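Local coordinates for putative secreted protein (Streptomyces coelicolor A3, PDB 2QF9) that is of unknown function but belongs to the DUF305 family, placed with the ferritin-like helical bundles, and is probably secreted, at residues 34-39 and 111-116; 16-21 and 93-98; 7-12 and 137-142; 73-78 and 127-132; 115-120 and 163-168. All coordinates share one frame; numbering follows the deposited sequence.

Contact 1. Residues 34-39 and 111-116; sequences TDDEEV and QAEVYY. With EDO (1,2-ethanediol), chain D.
Thr34 OG1 donates to Glu113 OE2 over 2.6 Å, meeting that oxygen on its anti side, 28° out of the carboxylate plane. The same hydroxyl accepts from Asp36 N, an ST turn that holds the donor in place. Among the charges, the carboxylates of Asp36 and Glu113 lie stacked with planes 15° apart, and Asp36 OD2 stands 3.8 Å from Glu113 OE1; Arg168 forms salt bridges to both, which probably offsets the repulsion. Asp36 CG, anti to its backbone N (chi1 -176°), lies beside Glu113 OE1. Asp36 also N-caps helix 37-63, accepting from Val39 N, while its OD1 binds a 1,2-ethanediol probably left from crystallisation. Apolar contact comes from Val39, its CG2 4.0 Å from Glu113 CG and its CG1 against CD2 of Tyr116. An alanine at Glu113 would probably leave Thr34 OG1 without its acceptor and Arg168 NE without its carboxylate. Tyr116 continues inward from helix 109-137 to touch helices 8-31, 37-63 and 98-106, its hydroxyl bonded to Ser27.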
# COMPACT_ATOMS: atom_id res chain seq x y z
N THR A 34 19.62 -0.34 -5.62
CA THR A 34 19.98 -0.16 -7.01
C THR A 34 19.41 1.12 -7.62
O THR A 34 18.39 1.63 -7.15
CB THR A 34 19.59 -1.40 -7.87
OG1 THR A 34 20.07 -1.22 -9.20
CG2 THR A 34 18.03 -1.60 -7.88
N ASP A 35 20.09 1.61 -8.66
CA ASP A 35 19.57 2.73 -9.46
C ASP A 35 18.84 2.25 -10.71
O ASP A 35 18.34 3.06 -11.48
CB ASP A 35 20.70 3.69 -9.86
CG ASP A 35 21.23 4.50 -8.69
OD1 ASP A 35 20.44 4.85 -7.78
OD2 ASP A 35 22.45 4.78 -8.68
N ASP A 36 18.76 0.93 -10.91
CA ASP A 36 18.22 0.40 -12.15
C ASP A 36 16.74 0.74 -12.35
O ASP A 36 15.91 0.36 -11.53
CB ASP A 36 18.39 -1.11 -12.22
CG ASP A 36 17.93 -1.67 -13.53
OD1 ASP A 36 18.60 -1.40 -14.56
OD2 ASP A 36 16.87 -2.34 -13.55
N GLU A 37 16.43 1.42 -13.45
CA GLU A 37 15.05 1.91 -13.67
C GLU A 37 14.00 0.80 -13.85
O GLU A 37 12.90 0.88 -13.30
CB GLU A 37 15.01 2.93 -14.82
CG GLU A 37 15.69 4.26 -14.49
CD GLU A 37 16.10 5.07 -15.72
OE1 GLU A 37 15.49 6.13 -15.94
OE2 GLU A 37 17.04 4.67 -16.45
N GLU A 38 14.34 -0.23 -14.62
CA GLU A 38 13.41 -1.34 -14.90
C GLU A 38 13.03 -2.09 -13.64
O GLU A 38 11.84 -2.31 -13.36
CB GLU A 38 14.04 -2.34 -15.86
CG GLU A 38 13.94 -1.98 -17.30
CD GLU A 38 14.53 -3.06 -18.15
OE1 GLU A 38 15.69 -3.45 -17.87
OE2 GLU A 38 13.83 -3.54 -19.05
N VAL A 39 14.04 -2.45 -12.86
CA VAL A 39 13.79 -3.17 -11.59
C VAL A 39 13.13 -2.25 -10.57
O VAL A 39 12.18 -2.67 -9.89
CB VAL A 39 15.08 -3.84 -11.05
CG1 VAL A 39 14.88 -4.39 -9.63
CG2 VAL A 39 15.51 -4.96 -12.01
N GLN A 111 23.69 -7.17 -8.62
CA GLN A 111 23.58 -8.33 -7.73
C GLN A 111 22.28 -8.26 -6.91
O GLN A 111 21.59 -9.28 -6.74
CB GLN A 111 24.78 -8.45 -6.80
CG GLN A 111 26.07 -8.91 -7.46
CD GLN A 111 27.15 -9.25 -6.44
OE1 GLN A 111 26.95 -9.10 -5.23
NE2 GLN A 111 28.30 -9.73 -6.93
N ALA A 112 21.94 -7.06 -6.42
CA ALA A 112 20.66 -6.86 -5.72
C ALA A 112 19.47 -7.07 -6.66
O ALA A 112 18.46 -7.68 -6.26
CB ALA A 112 20.61 -5.46 -5.08
N GLU A 113 19.57 -6.57 -7.89
CA GLU A 113 18.50 -6.77 -8.88
C GLU A 113 18.24 -8.26 -9.10
O GLU A 113 17.10 -8.74 -9.03
CB GLU A 113 18.88 -6.11 -10.21
CG GLU A 113 18.97 -4.59 -10.14
CD GLU A 113 19.86 -4.02 -11.24
OE1 GLU A 113 19.76 -4.52 -12.37
OE2 GLU A 113 20.63 -3.09 -10.96
N VAL A 114 19.32 -9.00 -9.36
CA VAL A 114 19.20 -10.44 -9.63
C VAL A 114 18.58 -11.16 -8.44
O VAL A 114 17.66 -11.97 -8.59
CB VAL A 114 20.59 -11.02 -10.00
CG1 VAL A 114 20.60 -12.55 -9.93
CG2 VAL A 114 20.99 -10.51 -11.41
N TYR A 115 19.08 -10.85 -7.26
CA TYR A 115 18.63 -11.56 -6.05
C TYR A 115 17.16 -11.27 -5.78
O TYR A 115 16.40 -12.18 -5.45
CB TYR A 115 19.50 -11.20 -4.85
CG TYR A 115 19.37 -12.23 -3.73
CD1 TYR A 115 19.82 -13.54 -3.93
CD2 TYR A 115 18.82 -11.89 -2.50
CE1 TYR A 115 19.71 -14.49 -2.92
CE2 TYR A 115 18.71 -12.84 -1.49
CZ TYR A 115 19.15 -14.13 -1.70
OH TYR A 115 19.04 -15.10 -0.71
N TYR A 116 16.75 -10.01 -5.97
CA TYR A 116 15.35 -9.60 -5.85
C TYR A 116 14.47 -10.36 -6.85
O TYR A 116 13.42 -10.89 -6.50
CB TYR A 116 15.25 -8.09 -6.11
CG TYR A 116 13.84 -7.58 -6.22
CD1 TYR A 116 13.04 -7.40 -5.07
CD2 TYR A 116 13.28 -7.30 -7.48
CE1 TYR A 116 11.74 -6.93 -5.17
CE2 TYR A 116 11.97 -6.83 -7.59
CZ TYR A 116 11.20 -6.66 -6.44
OH TYR A 116 9.92 -6.18 -6.55
C1 EDO D . 18.46 1.33 -16.80
O1 EDO D . 18.22 2.17 -15.64
C2 EDO D . 17.22 0.57 -17.26
O2 EDO D . 16.69 -0.22 -16.18

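Contact 2. Residues 16-21 and 93-98; sequences MSVHHQ and PGMATD
His19 and Met95 meet where helix 8-31 faces the loop that leads into helix 98-106, and the imidazole can be followed outward from its root. CB stands 4.4 Å from the selenium SE of Met95, a selenomethionine, in a loose contact. With chi1 at -155°, CG is anti to the backbone N, and it comes to 4.1 Å from the same Met95 SE. CD2 has a selenium on each side of the ring plane: Met95 SE lies 3.6 Å from it on one, and SE of Met130, from helix 109-137, lies 3.5 Å from it on the other. Measured to the ring centroid, Met95 SE is at 4.3 Å and 43° off the normal, an oblique Met-aromatic contact. The setting is a ferritin-like bundle of antiparallel helices, and here the loop just before helix 98-106 is tied to helix 8-31 by the buried His19. At the tip, NE2 donates to Pro93 O at 2.8 Å, nearly along the C=O axis, with the oxygen tilted 15° from the ring plane. An alanine at His19 would probably leave Pro93 O without this donor and open a gap between the two selenium atoms. Beyond NE2, CE1 is 3.9 Å from Pro93 O and also packs on Gly127 N. In Met95 the bend at chi2 sets SE by the ring, and the one at chi3 places CE 4.5 Å from Val18 CG1.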
# COMPACT_ATOMS: atom_id res chain seq x y z
N MSE A 16 -2.78 -14.53 2.57
CA MSE A 16 -2.28 -13.76 1.45
C MSE A 16 -1.90 -12.34 1.89
O MSE A 16 -1.00 -11.74 1.31
CB MSE A 16 -3.27 -13.78 0.27
CG MSE A 16 -2.71 -13.20 -0.99
SE MSE A 16 -1.11 -14.17 -1.67
CE MSE A 16 -2.08 -15.40 -2.75
N SER A 17 -2.57 -11.80 2.92
CA SER A 17 -2.15 -10.48 3.43
C SER A 17 -0.71 -10.49 3.97
O SER A 17 0.09 -9.57 3.68
CB SER A 17 -3.13 -9.95 4.48
OG SER A 17 -4.34 -9.58 3.83
N VAL A 18 -0.37 -11.52 4.74
CA VAL A 18 1.00 -11.68 5.24
C VAL A 18 1.99 -11.89 4.06
O VAL A 18 3.08 -11.33 4.06
CB VAL A 18 1.09 -12.84 6.26
CG1 VAL A 18 2.54 -13.08 6.67
CG2 VAL A 18 0.24 -12.53 7.50
N HIS A 19 1.58 -12.67 3.07
CA HIS A 19 2.43 -12.94 1.90
C HIS A 19 2.72 -11.63 1.14
O HIS A 19 3.89 -11.30 0.84
CB HIS A 19 1.72 -13.94 0.99
CG HIS A 19 2.63 -14.75 0.12
ND1 HIS A 19 2.91 -14.40 -1.19
CD2 HIS A 19 3.26 -15.93 0.34
CE1 HIS A 19 3.68 -15.33 -1.73
NE2 HIS A 19 3.92 -16.26 -0.83
N HIS A 20 1.65 -10.87 0.89
CA HIS A 20 1.74 -9.57 0.21
C HIS A 20 2.66 -8.61 0.98
O HIS A 20 3.51 -7.92 0.38
CB HIS A 20 0.34 -8.95 0.08
CG HIS A 20 -0.40 -9.39 -1.15
ND1 HIS A 20 -0.19 -10.60 -1.78
CD2 HIS A 20 -1.36 -8.75 -1.87
CE1 HIS A 20 -0.96 -10.68 -2.84
NE2 HIS A 20 -1.69 -9.58 -2.91
N GLN A 21 2.50 -8.57 2.30
CA GLN A 21 3.34 -7.72 3.15
C GLN A 21 4.84 -7.93 2.87
O GLN A 21 5.61 -6.96 2.79
CB GLN A 21 3.05 -8.02 4.62
CG GLN A 21 3.83 -7.14 5.58
CD GLN A 21 3.45 -7.42 7.02
OE1 GLN A 21 3.64 -8.53 7.54
NE2 GLN A 21 2.89 -6.40 7.69
N PRO A 93 4.06 -21.16 1.10
CA PRO A 93 4.68 -21.31 -0.22
C PRO A 93 5.31 -20.00 -0.75
O PRO A 93 4.65 -18.96 -0.77
CB PRO A 93 3.51 -21.76 -1.12
CG PRO A 93 2.57 -22.47 -0.18
CD PRO A 93 2.71 -21.78 1.15
N GLY A 94 6.59 -20.06 -1.14
CA GLY A 94 7.26 -18.92 -1.77
C GLY A 94 7.75 -17.81 -0.85
O GLY A 94 8.44 -16.89 -1.31
N MSE A 95 7.41 -17.90 0.44
CA MSE A 95 7.89 -16.91 1.42
C MSE A 95 9.41 -16.93 1.50
O MSE A 95 10.03 -18.00 1.52
CB MSE A 95 7.34 -17.15 2.84
CG MSE A 95 5.88 -16.87 3.01
SE MSE A 95 5.56 -14.96 2.92
CE MSE A 95 6.30 -14.29 4.54
N ALA A 96 10.01 -15.74 1.52
CA ALA A 96 11.47 -15.64 1.71
C ALA A 96 11.83 -15.84 3.19
O ALA A 96 11.07 -15.47 4.08
CB ALA A 96 12.00 -14.28 1.20
N THR A 97 12.98 -16.45 3.44
CA THR A 97 13.43 -16.60 4.83
C THR A 97 14.01 -15.28 5.35
O THR A 97 14.41 -14.39 4.57
CB THR A 97 14.53 -17.66 4.93
OG1 THR A 97 15.73 -17.14 4.32
CG2 THR A 97 14.08 -18.95 4.24
N ASP A 98 14.09 -15.15 6.68
CA ASP A 98 14.74 -13.99 7.28
C ASP A 98 16.15 -13.79 6.74
O ASP A 98 16.56 -12.65 6.52
CB ASP A 98 14.77 -14.12 8.81
CG ASP A 98 13.38 -14.02 9.43
OD1 ASP A 98 12.49 -13.37 8.84
OD2 ASP A 98 13.17 -14.62 10.50

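Contact 3. Residues 7-12 and 137-142; sequences SADAGF and RCTVGV
The carboxylate of Asp9 grips the turn at Thr139 and Val140 with both oxygens, taking two backbone amides and a hydroxyl. The turn links the last two long helices, 109-137 and 141-167, of a ferritin-like bundle, and Asp9 sits in the first turn of helix 8-31. Its OD1 accepts twice: Thr139 N comes to the syn lone pair at 2.8 Å, while Val140 N, at 3.0 Å, approaches from above the carboxylate plane, 42° out of it. OD2 takes Thr139 OG1 at 2.7 Å on its syn side; chi1 of 71° sets that hydroxyl between the backbone N and the carbonyl carbon, turned to Asp9. Glu143 brings a like charge near OD1, which may raise the proton affinity of the pair, though the three donors should favour a charged Asp9.

Beside this polar grip, Ala8 CB packs 3.6 Å from Arg137 CB. Val140, the N-cap residue of helix 141-167, also touches Leu63 of the second subunit. Cys138, disulfide-bonded to Cys134, sets its sulfur obliquely by the Phe12 ring, 5.2 Å from SG to centroid and 42° off the normal. The same SG lies 4.1 Å from Phe12 CB.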
# COMPACT_ATOMS: atom_id res chain seq x y z
N SER A 7 -13.15 -20.26 7.46
CA SER A 7 -13.51 -20.41 6.06
C SER A 7 -12.27 -20.22 5.19
O SER A 7 -11.24 -19.69 5.64
CB SER A 7 -14.60 -19.41 5.67
OG SER A 7 -14.09 -18.09 5.68
N ALA A 8 -12.37 -20.69 3.95
CA ALA A 8 -11.37 -20.40 2.91
C ALA A 8 -11.25 -18.88 2.68
O ALA A 8 -10.16 -18.36 2.49
CB ALA A 8 -11.78 -21.09 1.61
N ASP A 9 -12.39 -18.19 2.67
CA ASP A 9 -12.39 -16.74 2.46
C ASP A 9 -11.56 -16.05 3.54
O ASP A 9 -10.71 -15.21 3.22
CB ASP A 9 -13.81 -16.22 2.43
CG ASP A 9 -14.65 -16.90 1.35
OD1 ASP A 9 -14.38 -16.66 0.17
OD2 ASP A 9 -15.55 -17.69 1.70
N ALA A 10 -11.77 -16.41 4.80
CA ALA A 10 -11.03 -15.78 5.88
C ALA A 10 -9.55 -16.17 5.84
O ALA A 10 -8.68 -15.32 6.00
CB ALA A 10 -11.63 -16.10 7.25
N GLY A 11 -9.28 -17.46 5.67
CA GLY A 11 -7.91 -17.97 5.70
C GLY A 11 -7.07 -17.39 4.57
O GLY A 11 -5.93 -17.00 4.79
N PHE A 12 -7.64 -17.34 3.37
CA PHE A 12 -6.91 -16.76 2.24
C PHE A 12 -6.62 -15.28 2.49
O PHE A 12 -5.49 -14.84 2.28
CB PHE A 12 -7.64 -16.96 0.91
CG PHE A 12 -6.94 -16.32 -0.26
CD1 PHE A 12 -5.82 -16.93 -0.85
CD2 PHE A 12 -7.39 -15.09 -0.75
CE1 PHE A 12 -5.19 -16.32 -1.95
CE2 PHE A 12 -6.77 -14.46 -1.84
CZ PHE A 12 -5.66 -15.08 -2.44
N ARG A 137 -11.65 -22.77 -3.56
CA ARG A 137 -12.31 -22.95 -2.26
C ARG A 137 -13.09 -21.73 -1.74
O ARG A 137 -14.05 -21.89 -0.97
CB ARG A 137 -11.29 -23.36 -1.20
CG ARG A 137 -10.60 -24.71 -1.42
CD ARG A 137 -9.56 -24.95 -0.34
NE ARG A 137 -8.93 -26.27 -0.46
CZ ARG A 137 -9.33 -27.35 0.21
NH1 ARG A 137 -10.35 -27.28 1.05
NH2 ARG A 137 -8.69 -28.51 0.05
N CYS A 138 -12.66 -20.52 -2.11
CA CYS A 138 -13.37 -19.31 -1.69
C CYS A 138 -14.81 -19.28 -2.19
O CYS A 138 -15.13 -19.84 -3.26
CB CYS A 138 -12.64 -18.06 -2.16
SG CYS A 138 -11.06 -17.79 -1.27
N THR A 139 -15.66 -18.60 -1.42
CA THR A 139 -17.08 -18.47 -1.74
C THR A 139 -17.52 -17.01 -2.01
O THR A 139 -18.56 -16.77 -2.63
CB THR A 139 -17.97 -19.08 -0.61
OG1 THR A 139 -17.92 -18.26 0.56
CG2 THR A 139 -17.52 -20.49 -0.25
N VAL A 140 -16.72 -16.05 -1.55
CA VAL A 140 -17.02 -14.63 -1.76
C VAL A 140 -16.56 -14.19 -3.15
O VAL A 140 -15.37 -14.29 -3.50
CB VAL A 140 -16.38 -13.74 -0.65
CG1 VAL A 140 -16.58 -12.27 -0.97
CG2 VAL A 140 -16.95 -14.08 0.73
N GLY A 141 -17.51 -13.70 -3.94
CA GLY A 141 -17.28 -13.42 -5.36
C GLY A 141 -16.11 -12.49 -5.61
O GLY A 141 -15.24 -12.79 -6.43
N VAL A 142 -16.07 -11.35 -4.89
CA VAL A 142 -15.02 -10.36 -5.12
C VAL A 142 -13.63 -10.93 -4.76
O VAL A 142 -12.63 -10.60 -5.40
CB VAL A 142 -15.32 -9.02 -4.38
CG1 VAL A 142 -15.41 -9.21 -2.87
CG2 VAL A 142 -14.33 -7.96 -4.76

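Contact 4. Residues 73-78 and 127-132; sequences PPMTWM and GVHMAK
Met75 CE, the methyl end of a selenomethionine, touches Met130 CG at 3.7 Å and approaches the edge of the His129 ring, 4.1 Å from CD2. Here the long loop between helices 37-63 and 98-106 of the ferritin-like bundle lies against helix 109-137. A second selenomethionine, Met78, puts its CE 3.6 Å from His129 NE2. Its SE stands 5.2 Å from the centroid of the same ring and 38° off the normal, an oblique contact. Trp77 completes this shell edge-on, with CH2 3.5 Å from Met130 O and the oxygen in the indole plane.

One step out, Met78 CG covers one face of the Trp77 indole, 3.4 Å above the plane and offset toward the rim. Asp15 of helix 8-31 accepts through OD2 from both Trp77 NE1 and Met75 N, tying the ring and the backbone to one carboxylate. Met75 itself has a positive phi of 78° in the type II beta turn from Pro73 to Thr76, and its chain bends at chi2 and chi3 to bring CE to the helix. The turn is fastened at Pro73 O, which accepts Thr76 OG1 at 2.7 Å and Thr76 N at 3.2 Å, both from the same face of the carbonyl plane.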
# COMPACT_ATOMS: atom_id res chain seq x y z
N PRO A 73 -2.38 -22.68 11.99
CA PRO A 73 -1.24 -22.55 11.09
C PRO A 73 -1.69 -22.03 9.71
O PRO A 73 -2.79 -22.35 9.25
CB PRO A 73 -0.73 -23.99 10.96
CG PRO A 73 -1.16 -24.65 12.21
CD PRO A 73 -2.47 -24.03 12.57
N PRO A 74 -0.85 -21.19 9.07
CA PRO A 74 -1.09 -20.79 7.69
C PRO A 74 -1.39 -22.00 6.82
O PRO A 74 -0.81 -23.08 7.02
CB PRO A 74 0.23 -20.14 7.28
CG PRO A 74 0.77 -19.59 8.54
CD PRO A 74 0.38 -20.57 9.62
N MSE A 75 -2.31 -21.81 5.88
CA MSE A 75 -2.67 -22.80 4.85
C MSE A 75 -3.57 -23.91 5.38
O MSE A 75 -3.88 -24.85 4.65
CB MSE A 75 -1.40 -23.37 4.18
CG MSE A 75 -0.46 -22.28 3.67
SE MSE A 75 -1.35 -21.31 2.23
CE MSE A 75 -0.94 -22.62 0.84
N THR A 76 -3.99 -23.81 6.64
CA THR A 76 -4.93 -24.81 7.20
C THR A 76 -6.20 -24.88 6.34
O THR A 76 -6.73 -25.97 6.08
CB THR A 76 -5.26 -24.53 8.68
OG1 THR A 76 -4.06 -24.67 9.46
CG2 THR A 76 -6.31 -25.52 9.22
N TRP A 77 -6.65 -23.72 5.85
CA TRP A 77 -7.84 -23.60 5.01
C TRP A 77 -7.71 -24.32 3.66
O TRP A 77 -8.70 -24.60 2.99
CB TRP A 77 -8.19 -22.10 4.80
CG TRP A 77 -7.12 -21.36 4.03
CD1 TRP A 77 -6.00 -20.76 4.56
CD2 TRP A 77 -7.04 -21.19 2.60
NE1 TRP A 77 -5.25 -20.20 3.54
CE2 TRP A 77 -5.85 -20.45 2.34
CE3 TRP A 77 -7.86 -21.57 1.52
CZ2 TRP A 77 -5.46 -20.09 1.03
CZ3 TRP A 77 -7.47 -21.21 0.21
CH2 TRP A 77 -6.28 -20.47 -0.01
N MSE A 78 -6.47 -24.61 3.27
CA MSE A 78 -6.18 -25.44 2.10
C MSE A 78 -5.90 -26.91 2.44
O MSE A 78 -5.57 -27.70 1.55
CB MSE A 78 -5.01 -24.86 1.30
CG MSE A 78 -5.46 -23.93 0.22
SE MSE A 78 -3.94 -23.18 -0.74
CE MSE A 78 -3.69 -24.55 -2.08
N GLY A 127 2.61 -17.66 -4.34
CA GLY A 127 1.39 -16.83 -4.42
C GLY A 127 0.35 -17.40 -5.37
O GLY A 127 -0.85 -17.44 -5.05
N VAL A 128 0.81 -17.84 -6.54
CA VAL A 128 -0.07 -18.43 -7.56
C VAL A 128 -0.72 -19.71 -6.99
O VAL A 128 -1.94 -19.91 -7.14
CB VAL A 128 0.70 -18.72 -8.88
CG1 VAL A 128 -0.06 -19.68 -9.78
CG2 VAL A 128 1.00 -17.41 -9.62
N HIS A 129 0.08 -20.54 -6.34
CA HIS A 129 -0.40 -21.75 -5.67
C HIS A 129 -1.53 -21.43 -4.68
O HIS A 129 -2.59 -22.06 -4.70
CB HIS A 129 0.75 -22.45 -4.98
CG HIS A 129 0.35 -23.68 -4.24
ND1 HIS A 129 0.01 -24.85 -4.88
CD2 HIS A 129 0.21 -23.92 -2.91
CE1 HIS A 129 -0.31 -25.76 -3.98
NE2 HIS A 129 -0.20 -25.22 -2.78
N MSE A 130 -1.30 -20.44 -3.83
CA MSE A 130 -2.29 -20.00 -2.85
C MSE A 130 -3.54 -19.39 -3.50
O MSE A 130 -4.67 -19.69 -3.07
CB MSE A 130 -1.66 -19.00 -1.89
CG MSE A 130 -0.52 -19.55 -1.09
SE MSE A 130 0.52 -18.10 -0.25
CE MSE A 130 -0.84 -17.34 0.93
N ALA A 131 -3.34 -18.55 -4.51
CA ALA A 131 -4.46 -17.91 -5.21
C ALA A 131 -5.35 -18.97 -5.89
O ALA A 131 -6.60 -18.89 -5.85
CB ALA A 131 -3.96 -16.92 -6.22
N LYS A 132 -4.70 -19.95 -6.51
CA LYS A 132 -5.39 -21.09 -7.10
C LYS A 132 -6.25 -21.80 -6.06
O LYS A 132 -7.38 -22.23 -6.38
CB LYS A 132 -4.40 -22.06 -7.76
CG LYS A 132 -3.91 -21.61 -9.11
CD LYS A 132 -2.92 -22.62 -9.69
CE LYS A 132 -2.45 -22.24 -11.08
NZ LYS A 132 -1.36 -23.19 -11.53

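Contact 5. Residues 115-120 and 163-168; sequences YYLQLM and DLLAER
Leu117 packs tightly between Leu164 and Leu165. Its CB is 3.6 Å from Leu165 CD2. With CG anti to the carbonyl carbon (chi1 -67°), both branches meet Leu164: CD1 is 3.8 Å from Leu164 CB, and CD2 lies 4.1 Å from Leu164 CD1, the two side chains crossing at about a right angle. Further coverage of this buried side comes from Leu42 of helix 37-63, touching Leu117.

The short segments 115-120 and 163-167 approach to 9.9 Å between axes, with 149° between their N-to-C directions. This is the antiparallel pairing of neighbouring helices in a ferritin-like four-helix bundle, with leucines filling the seam.

Partly exposed groups that bury less flank that seam. Gln118 adds its aliphatic stem, CG standing 3.8 Å from Leu165 CD2, while its NE2 donates to Lys171 O. Arg168, the first residue past the end of helix 141-167, gives Leu117 only a marginal contact, 4.1 Å from its CD to Leu117 CD1. Each of its guanidinium nitrogens has a partner: NE and NH2 form salt bridges, NE to Glu113 and NH2 to Asp36 and Glu38, and NH1 donates to Leu164 O at 3.0 Å. That oxygen lies at the guanidinium edge, near its plane, and the N-H...O angle is 154°.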
# COMPACT_ATOMS: atom_id res chain seq x y z
N TYR A 115 19.08 -10.85 -7.26
CA TYR A 115 18.63 -11.56 -6.05
C TYR A 115 17.16 -11.27 -5.78
O TYR A 115 16.40 -12.18 -5.45
CB TYR A 115 19.50 -11.20 -4.85
CG TYR A 115 19.37 -12.23 -3.73
CD1 TYR A 115 19.82 -13.54 -3.93
CD2 TYR A 115 18.82 -11.89 -2.50
CE1 TYR A 115 19.71 -14.49 -2.92
CE2 TYR A 115 18.71 -12.84 -1.49
CZ TYR A 115 19.15 -14.13 -1.70
OH TYR A 115 19.04 -15.10 -0.71
N TYR A 116 16.75 -10.01 -5.97
CA TYR A 116 15.35 -9.60 -5.85
C TYR A 116 14.47 -10.36 -6.85
O TYR A 116 13.42 -10.89 -6.50
CB TYR A 116 15.25 -8.09 -6.11
CG TYR A 116 13.84 -7.58 -6.22
CD1 TYR A 116 13.04 -7.40 -5.07
CD2 TYR A 116 13.28 -7.30 -7.48
CE1 TYR A 116 11.74 -6.93 -5.17
CE2 TYR A 116 11.97 -6.83 -7.59
CZ TYR A 116 11.20 -6.66 -6.44
OH TYR A 116 9.92 -6.18 -6.55
N LEU A 117 14.91 -10.38 -8.11
CA LEU A 117 14.18 -11.09 -9.15
C LEU A 117 14.04 -12.59 -8.85
O LEU A 117 13.01 -13.18 -9.12
CB LEU A 117 14.81 -10.85 -10.52
CG LEU A 117 14.68 -9.40 -11.02
CD1 LEU A 117 15.69 -9.19 -12.14
CD2 LEU A 117 13.24 -9.06 -11.47
N GLN A 118 15.09 -13.18 -8.29
CA GLN A 118 15.04 -14.61 -7.92
C GLN A 118 14.07 -14.85 -6.76
O GLN A 118 13.22 -15.75 -6.84
CB GLN A 118 16.43 -15.09 -7.56
CG GLN A 118 17.34 -15.23 -8.79
CD GLN A 118 18.80 -15.45 -8.40
OE1 GLN A 118 19.23 -15.07 -7.32
NE2 GLN A 118 19.56 -16.07 -9.30
N LEU A 119 14.20 -14.04 -5.71
CA LEU A 119 13.28 -14.14 -4.57
C LEU A 119 11.83 -13.89 -4.97
O LEU A 119 10.93 -14.61 -4.54
CB LEU A 119 13.66 -13.17 -3.46
CG LEU A 119 14.96 -13.42 -2.69
CD1 LEU A 119 15.19 -12.27 -1.70
CD2 LEU A 119 14.96 -14.79 -1.96
N MSE A 120 11.60 -12.89 -5.80
CA MSE A 120 10.23 -12.54 -6.16
C MSE A 120 9.63 -13.59 -7.11
O MSE A 120 8.43 -13.86 -7.06
CB MSE A 120 10.17 -11.13 -6.77
CG MSE A 120 8.76 -10.60 -6.96
SE MSE A 120 7.74 -10.38 -5.29
CE MSE A 120 8.47 -8.65 -4.75
N ASP A 163 12.87 -12.76 -18.25
CA ASP A 163 13.60 -11.93 -19.22
C ASP A 163 14.55 -10.95 -18.53
O ASP A 163 15.70 -10.82 -18.96
CB ASP A 163 12.61 -11.15 -20.10
CG ASP A 163 11.97 -12.00 -21.18
OD1 ASP A 163 12.44 -13.13 -21.44
OD2 ASP A 163 10.98 -11.52 -21.78
N LEU A 164 14.09 -10.28 -17.46
CA LEU A 164 14.98 -9.35 -16.73
C LEU A 164 16.21 -10.09 -16.16
O LEU A 164 17.34 -9.58 -16.22
CB LEU A 164 14.21 -8.61 -15.61
CG LEU A 164 13.12 -7.63 -16.11
CD1 LEU A 164 12.35 -7.07 -14.94
CD2 LEU A 164 13.69 -6.46 -16.97
N LEU A 165 16.00 -11.31 -15.65
CA LEU A 165 17.10 -12.14 -15.16
C LEU A 165 18.11 -12.47 -16.26
O LEU A 165 19.32 -12.25 -16.11
CB LEU A 165 16.58 -13.43 -14.50
CG LEU A 165 16.06 -13.26 -13.06
CD1 LEU A 165 15.11 -14.42 -12.73
CD2 LEU A 165 17.20 -13.14 -12.01
N ALA A 166 17.61 -13.02 -17.38
CA ALA A 166 18.49 -13.36 -18.51
C ALA A 166 19.31 -12.13 -18.98
O ALA A 166 20.53 -12.21 -19.20
CB ALA A 166 17.70 -13.94 -19.64
N GLU A 167 18.63 -11.00 -19.08
CA GLU A 167 19.29 -9.76 -19.52
C GLU A 167 20.38 -9.30 -18.55
O GLU A 167 21.32 -8.58 -18.94
CB GLU A 167 18.25 -8.67 -19.80
CG GLU A 167 17.54 -8.93 -21.14
CD GLU A 167 16.31 -8.08 -21.41
OE1 GLU A 167 15.88 -7.27 -20.56
OE2 GLU A 167 15.77 -8.22 -22.53
N ARG A 168 20.27 -9.75 -17.29
CA ARG A 168 21.27 -9.45 -16.26
C ARG A 168 22.27 -10.61 -16.06
O ARG A 168 23.02 -10.63 -15.10
CB ARG A 168 20.58 -9.05 -14.95
CG ARG A 168 20.07 -7.60 -14.97
CD ARG A 168 18.85 -7.35 -14.05
NE ARG A 168 18.29 -6.02 -14.33
CZ ARG A 168 17.55 -5.70 -15.39
NH1 ARG A 168 17.24 -6.59 -16.32
NH2 ARG A 168 17.13 -4.45 -15.54

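Contacts 1 and 5 are buried and lie side by side near one end of the bundle, their centres about 8 Å apart; both draw on helix 109-137, share Tyr115 and Tyr116, and are joined through Arg168. Their chemistry differs: carboxylates and a hydroxyl in contact 1, leucine packing in contact 5. Contact 3, about 35 Å from contact 1 between centres, is partly buried and again polar, a carboxylate at the start of helix 8-31 holding the turn between helices 109-137 and 141-167. Contacts 2 and 4 bring the long loop onto the helices, one at the surface and one partly buried, place methionines (selenomethionine here) beside histidines, and touch through His19 and Met130. Only contact 3 reaches the second subunit.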